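Local coordinates for protein putative O-GlcNAcase nagJ (Clostridium perfringens, PDB 6PV5) that probably hydrolyses terminal N-acetylhexosamine residues from glycans, as a family 84 glycoside hydrolase represented here by its N-terminal, catalytic and post-catalytic domains, at residues Glu562-Ala567 against Thr606-Val611. Sequence-based numbering, arbitrary orientation.
Sequences EIYGNA and TIANNV
The phenolic oxygen of Y564 is gripped twice where its ring meets I607 and A608: a water donates a hydrogen bond to Y564 OH over 2.7 Å, and the carboxylate of D613, in the following helix 612-619, takes part in a second. The same water accepts the backbone N-H of I607, its oxygen lying 3.0 Å from I607 N and in the plane of the tyrosine ring at its hydroxyl edge. Y564 thus reaches the 606-611 loop through a one-water bridge as well as directly. Its CG stands anti to the carbonyl carbon (chi1 -87°), which carries the ring out from helix 548-579 toward the loop. A608 places its methyl over one ring face in a CH-pi contact, CB 4.3 Å from the ring centroid and 15° off the normal, displaced toward the CD2 rim. I607 puts its CG2 branch beyond the CD2-CE2 side of the ring, 4.0 Å from Y564 CE2, while the carbonyl oxygen of I607 approaches CE2 obliquely at 3.0 Å. With CG1 anti to the backbone N (chi1 -175°), the longer arm of I607 leads away from the tyrosine and CG2 does the touching. L600 of helix 583-601 and M534 of helix 521-544 also pack on Y564, so the ring joins the loop to the helical bundle of the hyaluronidase post-catalytic-like domain, away from the predicted proton donor. With the methyl of A608 over one face, this buried tyrosine has its polar end satisfied: as the water donates, the phenol probably gives its proton to D613, and the two bonds should reinforce each other.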
loop_
_atom_site.group_PDB
_atom_site.type_symbol
_atom_site.label_atom_id
_atom_site.label_comp_id
_atom_site.label_asym_id
_atom_site.label_seq_id
_atom_site.Cartn_x
_atom_site.Cartn_y
_atom_site.Cartn_z
ATOM N N GLU A 562 -10.786 24.417 -4.912
ATOM C CA GLU A 562 -10.636 25.792 -5.363
ATOM C C GLU A 562 -11.657 26.698 -4.683
ATOM O O GLU A 562 -11.305 27.797 -4.269
ATOM C CB GLU A 562 -10.785 25.889 -6.882
ATOM C CG GLU A 562 -10.380 27.254 -7.413
ATOM C CD GLU A 562 -10.433 27.417 -8.923
ATOM O OE1 GLU A 562 -9.891 26.559 -9.643
ATOM O OE2 GLU A 562 -10.996 28.418 -9.374
ATOM N N ILE A 563 -12.910 26.238 -4.578
ATOM C CA ILE A 563 -13.988 26.978 -3.929
ATOM C C ILE A 563 -13.725 27.138 -2.425
ATOM O O ILE A 563 -14.007 28.209 -1.873
ATOM C CB ILE A 563 -15.361 26.315 -4.180
ATOM C CG1 ILE A 563 -15.685 26.137 -5.669
ATOM C CG2 ILE A 563 -16.482 27.055 -3.445
ATOM C CD1 ILE A 563 -17.039 25.484 -5.903
ATOM N N TYR A 564 -13.246 26.073 -1.747
ATOM C CA TYR A 564 -12.823 26.193 -0.358
ATOM C C TYR A 564 -11.782 27.310 -0.219
ATOM O O TYR A 564 -11.872 28.114 0.699
ATOM C CB TYR A 564 -12.216 24.893 0.185
ATOM C CG TYR A 564 -13.222 23.935 0.753
ATOM C CD1 TYR A 564 -13.978 24.287 1.865
ATOM C CD2 TYR A 564 -13.402 22.677 0.199
ATOM C CE1 TYR A 564 -14.913 23.418 2.395
ATOM C CE2 TYR A 564 -14.344 21.802 0.715
ATOM C CZ TYR A 564 -15.089 22.169 1.817
ATOM O OH TYR A 564 -15.989 21.312 2.378
ATOM N N GLY A 565 -10.801 27.358 -1.126
ATOM C CA GLY A 565 -9.804 28.424 -1.089
ATOM C C GLY A 565 -10.456 29.811 -1.047
ATOM O O GLY A 565 -10.173 30.634 -0.166
ATOM N N ASN A 566 -11.373 30.031 -1.996
ATOM C CA ASN A 566 -12.102 31.283 -2.139
ATOM C C ASN A 566 -12.977 31.548 -0.920
ATOM O O ASN A 566 -13.048 32.686 -0.448
ATOM C CB ASN A 566 -12.908 31.298 -3.440
ATOM C CG ASN A 566 -11.998 31.563 -4.616
ATOM O OD1 ASN A 566 -11.105 32.403 -4.520
ATOM N ND2 ASN A 566 -12.192 30.850 -5.709
ATOM N N ALA A 567 -13.622 30.493 -0.395
ATOM C CA ALA A 567 -14.479 30.670 0.766
ATOM C C ALA A 567 -13.620 31.058 1.967
ATOM O O ALA A 567 -14.034 31.874 2.800
ATOM C CB ALA A 567 -15.282 29.419 1.016
ATOM N N THR A 606 -15.971 15.195 -1.013
ATOM C CA THR A 606 -15.634 15.589 0.343
ATOM C C THR A 606 -14.131 15.836 0.437
ATOM O O THR A 606 -13.330 14.972 0.109
ATOM C CB THR A 606 -16.115 14.533 1.348
ATOM O OG1 THR A 606 -17.518 14.370 1.151
ATOM C CG2 THR A 606 -15.887 14.894 2.798
ATOM N N ILE A 607 -13.746 17.045 0.856
ATOM C CA ILE A 607 -12.339 17.380 1.000
ATOM C C ILE A 607 -12.234 18.546 1.984
ATOM O O ILE A 607 -13.104 19.410 1.970
ATOM C CB ILE A 607 -11.655 17.689 -0.346
ATOM C CG1 ILE A 607 -10.156 17.903 -0.110
ATOM C CG2 ILE A 607 -12.275 18.904 -1.024
ATOM C CD1 ILE A 607 -9.269 17.455 -1.215
ATOM N N ALA A 608 -11.194 18.554 2.843
ATOM C CA ALA A 608 -11.000 19.690 3.727
ATOM C C ALA A 608 -12.189 19.839 4.674
ATOM O O ALA A 608 -12.433 20.940 5.181
ATOM C CB ALA A 608 -10.796 20.962 2.905
ATOM N N ASN A 609 -12.864 18.717 4.985
ATOM C CA ASN A 609 -14.175 18.695 5.626
ATOM C C ASN A 609 -14.059 18.686 7.155
ATOM O O ASN A 609 -15.048 18.945 7.824
ATOM C CB ASN A 609 -15.004 17.471 5.200
ATOM C CG ASN A 609 -14.246 16.182 5.440
ATOM O OD1 ASN A 609 -13.141 16.006 4.923
ATOM N ND2 ASN A 609 -14.789 15.300 6.258
ATOM N N ASN A 610 -12.868 18.405 7.705
ATOM C CA ASN A 610 -12.659 18.348 9.150
ATOM C C ASN A 610 -12.073 19.658 9.708
ATOM O O ASN A 610 -12.195 19.911 10.901
ATOM C CB ASN A 610 -11.696 17.219 9.580
ATOM C CG ASN A 610 -12.182 15.827 9.222
ATOM O OD1 ASN A 610 -13.364 15.531 9.345
ATOM N ND2 ASN A 610 -11.283 14.958 8.791
ATOM N N VAL A 611 -11.344 20.427 8.892
ATOM C CA VAL A 611 -10.628 21.608 9.381
ATOM C C VAL A 611 -11.129 22.894 8.703
ATOM O O VAL A 611 -11.609 23.794 9.383
ATOM C CB VAL A 611 -9.101 21.437 9.232
ATOM C CG1 VAL A 611 -8.349 22.688 9.689
ATOM C CG2 VAL A 611 -8.592 20.181 9.958
HETATM O O HOH W 1 -16.051 18.649 1.778
#